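Local coordinates for lipoteichoic acid primase (Listeria monocytogenes, PDB 4UOP), which belongs to the sulfatase-like alpha/beta enzymes and, in its extracellular catalytic domain, holds a magnesium ion, at residues Ile62-Ser67 with Tyr282-Ile287; Glu66-Asn71 with Val221-Pro226; Ser81-Leu86 with Glu252-Ala257; Asn97-Thr102 with Tyr315-Phe320; Met225-Pro230 with Asp244-Asn249. All blocks are in the same frame, centred on the assembly; numbering follows the deposited sequence.

Contact 1 of 5, residues Ile62-Ser67 with Tyr282-Ile287; sequences IVQLES and YGDHHI. With MG (magnesium ion), chain J.
Glu66 and Asp284 meet across a magnesium ion. Glu66 offers it both carboxylate oxygens, Asp284 OD2 lies 2.1 Å from the ion and His285 NE2 2.2 Å from it, and Thr108 and a water complete the shell. Carboxylates and an imidazole nitrogen are apt ligands for such a cation; the two carboxylate planes are turned 78° apart.

Hydrogen bonds of the second shell position these ligands. Asp284 OD1 accepts the backbone N of Ser67 at 2.7 Å on its syn side, somewhat out of the carboxylate plane, and Ser67 OG donates to the anti lone pair of Glu66 OE2. Behind them run the parallel strands 59-65 and 277-283, neighbours in the central sheet of the alpha/beta sulfatase-like fold, with Leu65 N bonded to Tyr282 O at 2.8 Å; Glu66, Asp284 and His285 follow the C-terminal ends of these strands. Tyr282 OH donates at 2.6 Å to an in-plane lone pair of Gln64 OE1, while Gln64 NE2 holds a water, which fixes the amide's rotation.

Apolar contact comes from the same tyrosine. Tyr282 CG sits between backbone N and carbonyl carbon (chi1 65°), and the ring face is met by Gln64 CA, 4.2 Å from the ring centroid in a CH-pi contact. Ile62 CG2 touches the ring's edge, 3.4 Å from Tyr282 CE1.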
# COMPACT_ATOMS: atom_id res chain seq x y z
N ILE B 62 19.21 19.44 7.29
CA ILE B 62 18.27 18.46 7.80
C ILE B 62 18.81 17.06 7.49
O ILE B 62 19.18 16.78 6.33
CB ILE B 62 16.89 18.61 7.15
CG1 ILE B 62 16.35 20.02 7.42
CG2 ILE B 62 15.95 17.54 7.65
CD1 ILE B 62 14.94 20.24 6.91
N VAL B 63 18.93 16.24 8.52
CA VAL B 63 19.40 14.87 8.37
C VAL B 63 18.28 13.90 8.74
O VAL B 63 17.75 13.94 9.85
CB VAL B 63 20.64 14.56 9.22
CG1 VAL B 63 21.13 13.16 8.90
CG2 VAL B 63 21.74 15.58 8.99
N GLN B 64 17.92 13.06 7.78
CA GLN B 64 16.91 12.03 7.93
C GLN B 64 17.64 10.72 8.21
O GLN B 64 18.36 10.22 7.35
CB GLN B 64 16.09 11.89 6.66
CG GLN B 64 14.98 10.86 6.78
CD GLN B 64 14.07 10.80 5.58
OE1 GLN B 64 13.25 11.71 5.33
NE2 GLN B 64 14.17 9.71 4.84
N LEU B 65 17.44 10.20 9.41
CA LEU B 65 18.18 9.04 9.92
C LEU B 65 17.38 7.75 9.72
O LEU B 65 16.33 7.55 10.33
CB LEU B 65 18.49 9.25 11.40
CG LEU B 65 19.34 10.48 11.69
CD1 LEU B 65 19.21 10.85 13.16
CD2 LEU B 65 20.80 10.24 11.33
N GLU B 66 17.91 6.88 8.87
CA GLU B 66 17.21 5.66 8.47
C GLU B 66 16.88 4.74 9.65
O GLU B 66 17.79 4.31 10.40
CB GLU B 66 18.07 4.90 7.45
CG GLU B 66 17.46 3.58 7.02
CD GLU B 66 16.09 3.75 6.40
OE1 GLU B 66 15.98 4.39 5.33
OE2 GLU B 66 15.10 3.22 6.96
N SER B 67 15.59 4.44 9.82
CA SER B 67 15.12 3.42 10.76
C SER B 67 15.40 3.68 12.26
O SER B 67 15.27 2.76 13.07
CB SER B 67 15.65 2.02 10.35
OG SER B 67 15.04 1.60 9.14
N TYR B 282 15.88 13.84 12.34
CA TYR B 282 14.71 13.01 12.65
C TYR B 282 14.88 11.62 12.06
O TYR B 282 15.53 11.46 11.03
CB TYR B 282 13.42 13.67 12.12
CG TYR B 282 13.34 13.77 10.62
CD1 TYR B 282 13.97 14.81 9.95
CD2 TYR B 282 12.66 12.82 9.87
CE1 TYR B 282 13.94 14.90 8.57
CE2 TYR B 282 12.61 12.91 8.49
CZ TYR B 282 13.26 13.95 7.85
OH TYR B 282 13.27 14.07 6.49
N GLY B 283 14.28 10.62 12.69
CA GLY B 283 14.26 9.27 12.11
C GLY B 283 13.17 9.20 11.05
O GLY B 283 12.12 9.81 11.23
N ASP B 284 13.40 8.48 9.95
CA ASP B 284 12.35 8.41 8.93
C ASP B 284 11.11 7.64 9.37
O ASP B 284 9.99 8.09 9.12
CB ASP B 284 12.85 7.96 7.54
CG ASP B 284 13.47 6.58 7.52
OD1 ASP B 284 13.76 5.99 8.59
OD2 ASP B 284 13.66 6.08 6.38
N HIS B 285 11.31 6.52 10.05
CA HIS B 285 10.23 5.67 10.52
C HIS B 285 10.84 4.55 11.34
O HIS B 285 12.06 4.33 11.30
CB HIS B 285 9.49 5.06 9.32
CG HIS B 285 10.40 4.38 8.36
ND1 HIS B 285 10.91 3.12 8.60
CD2 HIS B 285 10.96 4.80 7.21
CE1 HIS B 285 11.72 2.78 7.62
NE2 HIS B 285 11.78 3.79 6.77
N HIS B 286 9.98 3.87 12.10
CA HIS B 286 10.41 2.76 12.93
C HIS B 286 10.67 1.55 12.05
O HIS B 286 10.21 1.48 10.91
CB HIS B 286 9.38 2.42 13.98
CG HIS B 286 8.29 1.53 13.50
ND1 HIS B 286 7.31 1.95 12.63
CD2 HIS B 286 8.03 0.22 13.76
CE1 HIS B 286 6.49 0.95 12.38
NE2 HIS B 286 6.91 -0.11 13.05
N ILE B 287 11.41 0.61 12.60
CA ILE B 287 11.64 -0.64 11.89
C ILE B 287 11.44 -1.87 12.78
O ILE B 287 11.15 -2.95 12.26
CB ILE B 287 13.04 -0.63 11.22
CG1 ILE B 287 13.14 -1.71 10.13
CG2 ILE B 287 14.15 -0.78 12.25
CD1 ILE B 287 12.05 -1.64 9.08
MG MG J . 13.66 4.14 5.65
O HOH W 1 16.16 7.83 5.74
O HOH W 2 13.37 2.14 4.72

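Contact 2 of 5, residues Glu66-Asn71 with Val221-Pro226; sequences ESFQRN and VSSHMP. With MG (magnesium ion), chain J.
The Phe68 ring turns an edge to Ser223, whose OG lies near the ring plane 3.6 Å from Phe68 CE1; the carbonyl oxygen of Glu66 stands at the edge as well, while Val254 and Ala257 of helix 246-271 also pack against this ring. The second flat group, His224, has a water 3.7 Å above one face, over the ring centre. Its CD2 comes within 3.5 Å of Glu66 OE1, the carboxylate and ring planes standing 59° apart.

Both segments are loops that leave neighbouring parallel strands, 59-65 and 214-219, at the C-terminal edge of the alpha/beta sheet, where the fold places its metal site. Residues 221-224 form a type I beta turn that brings Ser223 and His224 up to Glu66. Ser223 is small enough to come close against the loop and polar enough to tie it: its OG, set between backbone N and carbonyl carbon (chi1 50°), donates to Glu66 O at 2.7 Å. Ser67 CB packs 3.5 Å from the carbonyl oxygen of Ser223, a buried atom with no polar partner in the model.

The ring of His224 is held by its own loop, since ND1 donates almost straight to Met225 O at 2.8 Å, just before the cis peptide bond to Pro226. Asp244 of the second subunit packs against Glu66 and His224. The water over the His224 ring bridges the segments, donating to Ser67 OG at 2.7 Å and accepting from Met225 N at 2.8 Å.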
# COMPACT_ATOMS: atom_id res chain seq x y z
N GLU B 66 17.91 6.88 8.87
CA GLU B 66 17.21 5.66 8.47
C GLU B 66 16.88 4.74 9.65
O GLU B 66 17.79 4.31 10.40
CB GLU B 66 18.07 4.90 7.45
CG GLU B 66 17.46 3.58 7.02
CD GLU B 66 16.09 3.75 6.40
OE1 GLU B 66 15.98 4.39 5.33
OE2 GLU B 66 15.10 3.22 6.96
N SER B 67 15.59 4.44 9.82
CA SER B 67 15.12 3.42 10.76
C SER B 67 15.40 3.68 12.26
O SER B 67 15.27 2.76 13.07
CB SER B 67 15.65 2.02 10.35
OG SER B 67 15.04 1.60 9.14
N PHE B 68 15.72 4.92 12.62
CA PHE B 68 15.81 5.33 14.03
C PHE B 68 14.38 5.47 14.62
O PHE B 68 13.53 6.13 14.02
CB PHE B 68 16.53 6.67 14.18
CG PHE B 68 18.04 6.60 14.19
CD1 PHE B 68 18.74 5.99 13.16
CD2 PHE B 68 18.77 7.22 15.20
CE1 PHE B 68 20.13 5.96 13.16
CE2 PHE B 68 20.16 7.20 15.20
CZ PHE B 68 20.84 6.59 14.17
N GLN B 69 14.15 4.87 15.79
CA GLN B 69 12.87 5.03 16.50
C GLN B 69 13.14 5.39 17.94
O GLN B 69 14.09 4.90 18.56
CB GLN B 69 12.00 3.77 16.40
CG GLN B 69 12.63 2.50 16.95
CD GLN B 69 11.89 1.27 16.47
OE1 GLN B 69 12.05 0.86 15.33
NE2 GLN B 69 11.07 0.68 17.35
N ARG B 70 12.29 6.25 18.49
CA ARG B 70 12.55 6.84 19.80
C ARG B 70 12.70 5.82 20.92
O ARG B 70 13.52 6.03 21.81
CB ARG B 70 11.47 7.87 20.16
CG ARG B 70 11.81 8.72 21.37
CD ARG B 70 13.19 9.34 21.25
NE ARG B 70 13.46 10.39 22.24
CZ ARG B 70 14.69 10.79 22.60
NH1 ARG B 70 15.78 10.20 22.11
NH2 ARG B 70 14.82 11.79 23.48
N ASN B 71 11.92 4.74 20.90
CA ASN B 71 12.00 3.74 21.98
C ASN B 71 13.23 2.82 21.88
O ASN B 71 13.45 1.97 22.75
CB ASN B 71 10.70 2.95 22.13
CG ASN B 71 10.35 2.08 20.94
OD1 ASN B 71 11.16 1.81 20.07
ND2 ASN B 71 9.11 1.62 20.93
N VAL B 221 21.74 6.01 5.34
CA VAL B 221 21.36 4.72 4.84
C VAL B 221 21.97 3.52 5.54
O VAL B 221 21.51 2.48 5.38
CB VAL B 221 21.54 4.62 3.32
CG1 VAL B 221 22.96 4.32 2.99
CG2 VAL B 221 20.64 3.58 2.71
N SER B 222 23.03 3.73 6.28
CA SER B 222 23.78 2.62 6.85
C SER B 222 22.98 1.78 7.85
O SER B 222 23.28 0.65 8.08
CB SER B 222 25.10 3.07 7.45
OG SER B 222 25.96 3.52 6.46
N SER B 223 22.01 2.41 8.48
CA SER B 223 21.14 1.71 9.41
C SER B 223 19.85 1.17 8.76
O SER B 223 18.87 0.86 9.46
CB SER B 223 20.86 2.58 10.64
OG SER B 223 20.43 3.89 10.26
N HIS B 224 19.85 1.00 7.44
CA HIS B 224 18.76 0.31 6.73
C HIS B 224 18.89 -1.19 7.02
O HIS B 224 20.02 -1.70 7.17
CB HIS B 224 18.87 0.52 5.22
CG HIS B 224 17.59 0.31 4.47
ND1 HIS B 224 17.08 -0.93 4.16
CD2 HIS B 224 16.70 1.21 3.97
CE1 HIS B 224 15.95 -0.80 3.49
NE2 HIS B 224 15.70 0.49 3.36
N MET B 225 17.76 -1.89 7.07
CA MET B 225 17.74 -3.35 7.21
C MET B 225 18.42 -3.95 5.98
O MET B 225 18.32 -3.39 4.89
CB MET B 225 16.28 -3.81 7.33
CG MET B 225 16.04 -5.24 7.79
SD MET B 225 14.31 -5.76 7.66
CE MET B 225 13.55 -5.00 9.08
N PRO B 226 19.18 -5.06 6.15
CA PRO B 226 19.38 -5.92 7.32
C PRO B 226 20.42 -5.46 8.35
O PRO B 226 20.88 -6.29 9.12
CB PRO B 226 19.84 -7.24 6.68
CG PRO B 226 20.64 -6.80 5.51
CD PRO B 226 19.91 -5.58 4.97
MG MG J . 13.66 4.14 5.65
O HOH W 3 15.33 -0.45 7.41
O HOH W 2 13.37 2.14 4.72

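Contact 3 of 5, residues Ser81-Leu86 with Glu252-Ala257; sequences SITPTL and EAVHYA
The carbonyl oxygen of Ile82 takes one hydrogen bond and one C-H...O contact from His255. ND1 donates to it at 3.1 Å, and His255 CA lies 3.3 Å from Ile82 O. The donor approaches from above the carbonyl plane, 42° out of it, and the N-H...O angle of 147° marks a bent bond. With CG anti to the backbone N (chi1 180°), the ring of His255 is turned so that ND1 faces Ile82 O. Histidine can serve two partners here: ND1 binds Ile82, while NE2 has a weak bond to Glu235.

The contact thus joins helix 246-271, one of the helices of the alpha/beta sulfatase-like domain, to the turn that starts the short helix 84-89. Thr83 holds the N-cap position but makes no capping bond. Pro84 follows in the first turn, where a residue without an N-H loses no helical hydrogen bond; its CD edges to 4.2 Å from His255 ND1.

Beta-branched side chains supply the apolar half. Val254 CG1 reaches across to Thr83 CG2 at 3.6 Å and to Ile82 CG2 at 3.9 Å. Thr83 OG1 bonds Asn74 and Asp87 while its CG2 meets the valine, and Ile82 also touches Phe251 on the same helix.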
# COMPACT_ATOMS: atom_id res chain seq x y z
N SER B 81 26.47 3.15 25.54
CA SER B 81 25.40 3.97 24.95
C SER B 81 25.25 3.65 23.47
O SER B 81 26.24 3.62 22.74
CB SER B 81 25.70 5.45 25.10
OG SER B 81 25.55 5.84 26.45
N ILE B 82 24.02 3.44 23.03
CA ILE B 82 23.77 3.15 21.63
C ILE B 82 23.76 4.43 20.80
O ILE B 82 24.32 4.45 19.71
CB ILE B 82 22.43 2.39 21.45
CG1 ILE B 82 22.49 1.04 22.19
CG2 ILE B 82 22.11 2.16 19.98
CD1 ILE B 82 23.59 0.10 21.72
N THR B 83 23.13 5.49 21.31
CA THR B 83 23.06 6.76 20.60
C THR B 83 23.60 7.92 21.44
O THR B 83 22.87 8.85 21.73
CB THR B 83 21.61 7.10 20.17
OG1 THR B 83 20.78 7.20 21.33
CG2 THR B 83 21.03 6.06 19.23
N PRO B 84 24.90 7.88 21.80
CA PRO B 84 25.46 8.98 22.58
C PRO B 84 25.40 10.36 21.90
O PRO B 84 25.25 11.35 22.60
CB PRO B 84 26.91 8.54 22.83
CG PRO B 84 27.21 7.58 21.73
CD PRO B 84 25.92 6.89 21.42
N THR B 85 25.49 10.44 20.58
CA THR B 85 25.35 11.74 19.88
C THR B 85 23.98 12.33 20.16
O THR B 85 23.88 13.49 20.55
CB THR B 85 25.58 11.62 18.35
OG1 THR B 85 26.91 11.17 18.11
CG2 THR B 85 25.40 12.97 17.64
N LEU B 86 22.92 11.55 19.96
CA LEU B 86 21.56 12.05 20.18
C LEU B 86 21.33 12.36 21.65
O LEU B 86 20.71 13.35 21.98
CB LEU B 86 20.50 11.06 19.68
CG LEU B 86 20.46 10.76 18.18
CD1 LEU B 86 19.23 9.91 17.84
CD2 LEU B 86 20.50 12.02 17.34
N GLU B 252 24.03 -2.31 16.51
CA GLU B 252 25.34 -1.99 15.94
C GLU B 252 25.22 -0.93 14.84
O GLU B 252 26.04 -0.03 14.73
CB GLU B 252 26.02 -3.22 15.32
CG GLU B 252 26.25 -4.37 16.27
CD GLU B 252 27.43 -4.17 17.22
OE1 GLU B 252 28.11 -3.11 17.19
OE2 GLU B 252 27.67 -5.12 17.99
N ALA B 253 24.19 -1.07 14.01
CA ALA B 253 24.01 -0.17 12.86
C ALA B 253 23.59 1.22 13.30
O ALA B 253 24.11 2.21 12.79
CB ALA B 253 22.99 -0.73 11.89
N VAL B 254 22.67 1.29 14.25
CA VAL B 254 22.24 2.58 14.80
C VAL B 254 23.42 3.27 15.50
O VAL B 254 23.61 4.47 15.37
CB VAL B 254 21.04 2.40 15.73
CG1 VAL B 254 20.82 3.64 16.58
CG2 VAL B 254 19.80 2.07 14.90
N HIS B 255 24.23 2.50 16.23
CA HIS B 255 25.38 3.05 16.90
C HIS B 255 26.38 3.60 15.90
O HIS B 255 26.93 4.67 16.10
CB HIS B 255 26.05 2.00 17.79
CG HIS B 255 27.26 2.51 18.51
ND1 HIS B 255 27.17 3.34 19.61
CD2 HIS B 255 28.58 2.34 18.26
CE1 HIS B 255 28.39 3.63 20.03
NE2 HIS B 255 29.26 3.04 19.22
N TYR B 256 26.63 2.87 14.82
CA TYR B 256 27.50 3.34 13.76
C TYR B 256 26.95 4.65 13.15
O TYR B 256 27.67 5.64 13.00
CB TYR B 256 27.66 2.28 12.67
CG TYR B 256 28.35 2.83 11.46
CD1 TYR B 256 29.74 2.95 11.42
CD2 TYR B 256 27.61 3.30 10.36
CE1 TYR B 256 30.37 3.49 10.31
CE2 TYR B 256 28.23 3.83 9.25
CZ TYR B 256 29.61 3.93 9.23
OH TYR B 256 30.22 4.49 8.13
N ALA B 257 25.67 4.64 12.81
CA ALA B 257 25.04 5.81 12.20
C ALA B 257 25.11 7.03 13.14
O ALA B 257 25.42 8.14 12.70
CB ALA B 257 23.61 5.49 11.82

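Contact 4 of 5, residues Asn97-Thr102 with Tyr315-Phe320; sequences NQFFQT and YRIPFF
Phe99 and Phe319 form the tightly packed end of this contact, an offset stack with ring centroids 4.2 Å apart and planes at 14°. The rings suit this buried place because each offers the other a broad apolar face. Phe319 CB also lies over the Phe99 face, and Ile317 CD1 lies at that ring's edge, 3.7 Å from Phe99 CD2; Ile341 of helix 341-348 is a further neighbour of both rings.

Next to the stack the backbones bridge once, at Phe100 and Arg316, with Ile317 N donating to Phe99 O at 2.8 Å and Gln101 N to Tyr315 O at 3.1 Å. The bridge lies just ahead of strand 319-322, which pairs antiparallel with strand 94-100 in the mixed central sheet of the alpha/beta domain. Gln101 CG sits between backbone N and carbonyl carbon (chi1 61°), and the extended chain beyond it lays the amide flat on Tyr315, NE2 3.7 Å above the ring centre; its OE1 serves His286 N.

The other side, equally buried, relies on directed polar bonds and one bound water. Arg316 grips Asn97 O side-on, through NE at 3.1 Å and NH2 at 3.0 Å; a salt bridge from NH1 to Asp313 steadies the arginine. The water bridges the backbones, accepting from Phe99 N and donating to Ile317 O.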
# COMPACT_ATOMS: atom_id res chain seq x y z
N ASN B 97 9.88 13.77 22.52
CA ASN B 97 9.63 12.36 22.85
C ASN B 97 8.28 11.88 22.36
O ASN B 97 7.87 10.76 22.67
CB ASN B 97 9.74 12.14 24.36
CG ASN B 97 11.13 12.39 24.88
OD1 ASN B 97 12.11 12.11 24.19
ND2 ASN B 97 11.22 12.95 26.08
N GLN B 98 7.58 12.72 21.60
CA GLN B 98 6.29 12.38 21.01
C GLN B 98 6.20 12.96 19.61
O GLN B 98 5.35 13.79 19.29
CB GLN B 98 5.14 12.90 21.86
CG GLN B 98 5.01 12.27 23.22
CD GLN B 98 3.77 12.74 23.97
OE1 GLN B 98 3.34 13.88 23.83
NE2 GLN B 98 3.21 11.86 24.78
N PHE B 99 7.14 12.54 18.77
CA PHE B 99 7.16 12.97 17.40
C PHE B 99 6.96 11.73 16.56
O PHE B 99 7.61 10.71 16.80
CB PHE B 99 8.48 13.66 17.08
CG PHE B 99 8.45 14.44 15.81
CD1 PHE B 99 8.03 15.76 15.81
CD2 PHE B 99 8.83 13.86 14.61
CE1 PHE B 99 7.98 16.49 14.64
CE2 PHE B 99 8.79 14.60 13.43
CZ PHE B 99 8.35 15.91 13.44
N PHE B 100 6.04 11.79 15.59
CA PHE B 100 5.59 10.58 14.91
C PHE B 100 5.88 10.52 13.42
O PHE B 100 5.87 11.54 12.74
CB PHE B 100 4.09 10.41 15.09
CG PHE B 100 3.66 10.27 16.51
CD1 PHE B 100 3.72 9.03 17.15
CD2 PHE B 100 3.21 11.37 17.24
CE1 PHE B 100 3.31 8.90 18.46
CE2 PHE B 100 2.80 11.23 18.55
CZ PHE B 100 2.86 10.00 19.17
N GLN B 101 6.17 9.32 12.94
CA GLN B 101 6.28 9.07 11.52
C GLN B 101 4.91 9.28 10.85
O GLN B 101 3.88 9.00 11.45
CB GLN B 101 6.73 7.62 11.27
CG GLN B 101 5.80 6.55 11.80
CD GLN B 101 6.24 5.14 11.46
OE1 GLN B 101 7.28 4.69 11.91
NE2 GLN B 101 5.43 4.43 10.67
N THR B 102 4.92 9.77 9.62
CA THR B 102 3.73 9.89 8.81
C THR B 102 4.07 9.30 7.44
O THR B 102 4.40 10.04 6.51
CB THR B 102 3.25 11.36 8.68
OG1 THR B 102 4.27 12.20 8.13
CG2 THR B 102 2.83 11.90 10.03
N TYR B 315 5.73 4.09 16.67
CA TYR B 315 5.70 5.11 15.64
C TYR B 315 6.43 6.39 16.03
O TYR B 315 6.60 7.28 15.22
CB TYR B 315 4.25 5.41 15.24
CG TYR B 315 3.65 4.43 14.26
CD1 TYR B 315 4.04 3.10 14.25
CD2 TYR B 315 2.65 4.82 13.38
CE1 TYR B 315 3.47 2.19 13.37
CE2 TYR B 315 2.07 3.91 12.51
CZ TYR B 315 2.48 2.60 12.51
OH TYR B 315 1.92 1.67 11.67
N ARG B 316 6.88 6.48 17.28
CA ARG B 316 7.69 7.61 17.67
C ARG B 316 9.08 7.52 17.04
O ARG B 316 9.75 6.48 17.12
CB ARG B 316 7.83 7.71 19.20
CG ARG B 316 6.51 7.70 19.98
CD ARG B 316 6.67 7.04 21.36
NE ARG B 316 7.58 7.77 22.13
CZ ARG B 316 8.43 7.30 23.04
NH1 ARG B 316 8.51 6.02 23.39
NH2 ARG B 316 9.18 8.18 23.63
N ILE B 317 9.51 8.64 16.48
CA ILE B 317 10.81 8.78 15.84
C ILE B 317 11.54 9.89 16.57
O ILE B 317 10.91 10.84 17.05
CB ILE B 317 10.71 9.09 14.32
CG1 ILE B 317 9.65 10.17 14.07
CG2 ILE B 317 10.34 7.83 13.57
CD1 ILE B 317 9.63 10.77 12.68
N PRO B 318 12.88 9.80 16.66
CA PRO B 318 13.55 10.93 17.30
C PRO B 318 13.41 12.21 16.47
O PRO B 318 13.28 12.16 15.24
CB PRO B 318 15.00 10.48 17.38
CG PRO B 318 15.14 9.47 16.27
CD PRO B 318 13.83 8.77 16.20
N PHE B 319 13.43 13.34 17.17
CA PHE B 319 13.34 14.66 16.58
C PHE B 319 14.14 15.65 17.41
O PHE B 319 13.89 15.79 18.61
CB PHE B 319 11.89 15.13 16.48
CG PHE B 319 11.73 16.50 15.90
CD1 PHE B 319 11.77 16.71 14.54
CD2 PHE B 319 11.61 17.61 16.73
CE1 PHE B 319 11.64 17.98 14.00
CE2 PHE B 319 11.49 18.88 16.21
CZ PHE B 319 11.51 19.07 14.84
N PHE B 320 15.11 16.29 16.78
CA PHE B 320 15.99 17.25 17.44
C PHE B 320 16.11 18.48 16.57
O PHE B 320 16.28 18.38 15.35
CB PHE B 320 17.39 16.65 17.67
CG PHE B 320 17.41 15.51 18.64
CD1 PHE B 320 17.04 14.24 18.24
CD2 PHE B 320 17.79 15.70 19.96
CE1 PHE B 320 17.03 13.19 19.15
CE2 PHE B 320 17.81 14.66 20.86
CZ PHE B 320 17.41 13.40 20.46
O HOH W 4 9.72 11.23 19.58

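Contact 5 of 5, residues Met225-Pro230 with Asp244-Asn249; sequences MPFDIP and DTELGN
Phe227 packs against Glu246 and Asn249 by van der Waals contact. The carbon-carbon part is the phenylalanine's ring edge on the aliphatic part of the glutamate, Phe227 CE2 lying 3.9 Å from Glu246 CG, while ring and carboxylate planes stand 68° apart. Phe227 CB lies 3.5 Å from a carbonyl oxygen, Asn249 O, in the first turn of the helix. Met225 CA lies over one face of the Phe227 ring, and Tyr250 meets that ring edge to face. The methyl of Met225 touches a carboxylate oxygen, CE 3.4 Å from Glu246 OE2; the bend at chi3 (-78°) is part of what brings it there.

No direct hydrogen bond joins the segments, but a water does, donating to Pro226 O and accepting from Asn249 ND2, each at 3.0 Å. The arrangement packs the loop after strand 214-219, with its cis peptide bond before Pro226, against the first turn of helix 246-271 at the surface of the alpha/beta domain.

A single capping bond marks the start of that helix: Thr245 is the N-cap, its OG1 accepting from Gly248 N at 3.0 Å. Separately, the same hydroxyl bonds Leu242 O. Gly248 suits its place, for OG1 lies close to where a CB would stand. An acidic Glu246 in the first turn is probably eased by the helix's positive end.

As to charge, Glu246 OE1 has a long, weak ion pair with Lys231 of the second subunit; Lys243 of that subunit packs on Met225.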
# COMPACT_ATOMS: atom_id res chain seq x y z
N MET B 225 17.76 -1.89 7.07
CA MET B 225 17.74 -3.35 7.21
C MET B 225 18.42 -3.95 5.98
O MET B 225 18.32 -3.39 4.89
CB MET B 225 16.28 -3.81 7.33
CG MET B 225 16.04 -5.24 7.79
SD MET B 225 14.31 -5.76 7.66
CE MET B 225 13.55 -5.00 9.08
N PRO B 226 19.18 -5.06 6.15
CA PRO B 226 19.38 -5.92 7.32
C PRO B 226 20.42 -5.46 8.35
O PRO B 226 20.88 -6.29 9.12
CB PRO B 226 19.84 -7.24 6.68
CG PRO B 226 20.64 -6.80 5.51
CD PRO B 226 19.91 -5.58 4.97
N PHE B 227 20.80 -4.19 8.38
CA PHE B 227 21.66 -3.68 9.46
C PHE B 227 23.06 -4.31 9.46
O PHE B 227 23.66 -4.50 10.52
CB PHE B 227 21.00 -3.87 10.84
CG PHE B 227 19.52 -3.59 10.84
CD1 PHE B 227 19.07 -2.34 10.49
CD2 PHE B 227 18.60 -4.56 11.18
CE1 PHE B 227 17.72 -2.06 10.46
CE2 PHE B 227 17.24 -4.28 11.15
CZ PHE B 227 16.80 -3.03 10.79
N ASP B 228 23.56 -4.63 8.26
CA ASP B 228 24.87 -5.27 8.10
C ASP B 228 25.99 -4.25 8.19
O ASP B 228 26.16 -3.45 7.28
CB ASP B 228 24.93 -6.01 6.76
CG ASP B 228 26.24 -6.75 6.56
OD1 ASP B 228 26.89 -7.14 7.56
OD2 ASP B 228 26.62 -6.96 5.38
N ILE B 229 26.73 -4.28 9.29
CA ILE B 229 27.86 -3.39 9.50
C ILE B 229 29.16 -4.22 9.45
O ILE B 229 29.23 -5.28 10.07
CB ILE B 229 27.74 -2.73 10.88
CG1 ILE B 229 26.46 -1.87 10.96
CG2 ILE B 229 28.97 -1.93 11.22
CD1 ILE B 229 26.41 -0.71 9.99
N PRO B 230 30.18 -3.75 8.72
CA PRO B 230 31.44 -4.51 8.69
C PRO B 230 31.97 -4.75 10.10
O PRO B 230 31.79 -3.91 10.98
CB PRO B 230 32.38 -3.59 7.92
CG PRO B 230 31.49 -2.83 7.00
CD PRO B 230 30.18 -2.65 7.74
N ASP B 244 24.14 -11.75 16.98
CA ASP B 244 23.64 -12.40 15.75
C ASP B 244 22.09 -12.52 15.66
O ASP B 244 21.54 -13.47 15.09
CB ASP B 244 24.34 -13.75 15.58
CG ASP B 244 25.86 -13.60 15.38
OD1 ASP B 244 26.37 -12.46 15.41
OD2 ASP B 244 26.55 -14.63 15.20
N THR B 245 21.42 -11.51 16.19
CA THR B 245 19.95 -11.36 16.12
C THR B 245 19.65 -10.06 15.38
O THR B 245 20.51 -9.20 15.32
CB THR B 245 19.27 -11.26 17.51
OG1 THR B 245 19.63 -10.04 18.18
CG2 THR B 245 19.63 -12.47 18.41
N GLU B 246 18.43 -9.91 14.87
CA GLU B 246 18.04 -8.69 14.17
C GLU B 246 18.23 -7.46 15.05
O GLU B 246 18.78 -6.47 14.60
CB GLU B 246 16.59 -8.76 13.69
CG GLU B 246 16.06 -7.43 13.15
CD GLU B 246 14.67 -7.55 12.54
OE1 GLU B 246 13.69 -7.73 13.29
OE2 GLU B 246 14.57 -7.43 11.30
N LEU B 247 17.76 -7.52 16.30
CA LEU B 247 17.87 -6.38 17.20
C LEU B 247 19.32 -6.06 17.53
O LEU B 247 19.70 -4.89 17.64
CB LEU B 247 17.05 -6.57 18.49
CG LEU B 247 17.07 -5.38 19.47
CD1 LEU B 247 16.47 -4.14 18.82
CD2 LEU B 247 16.33 -5.69 20.76
N GLY B 248 20.14 -7.10 17.68
CA GLY B 248 21.55 -6.87 17.93
C GLY B 248 22.21 -6.17 16.76
O GLY B 248 22.94 -5.19 16.95
N ASN B 249 21.94 -6.63 15.55
CA ASN B 249 22.48 -6.01 14.36
C ASN B 249 21.97 -4.58 14.23
O ASN B 249 22.72 -3.69 13.83
CB ASN B 249 22.16 -6.82 13.12
CG ASN B 249 22.81 -8.20 13.14
OD1 ASN B 249 23.85 -8.39 13.77
ND2 ASN B 249 22.21 -9.15 12.46
O HOH W 5 19.71 -8.36 10.92

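Contacts 1 and 2 share Glu66 and Ser67, and their centres are about 7 Å apart around the magnesium ion. Contact 4 touches contact 1 through Gln101 OE1, 2.8 Å from His286 N, and contact 2 through Arg70 NH2, 2.8 Å from Asn97 OD1, so probable hydrogen bonds tie the loops of contacts 1 and 2 to the segment 97-102. Contact 3 lies farther out: Phe68 of contact 2 packs on Val254, Ala257 and Leu86, and the Val254 side chain is about 11 Å from magnesium. Contacts 3 and 5 both use helix 246-271. Contact 5 continues the loop of contact 2 from Met225, whose CE lies 3.5 Å from Ile287 CG1 of contact 1, and with contacts 1 and 2 it faces the second subunit.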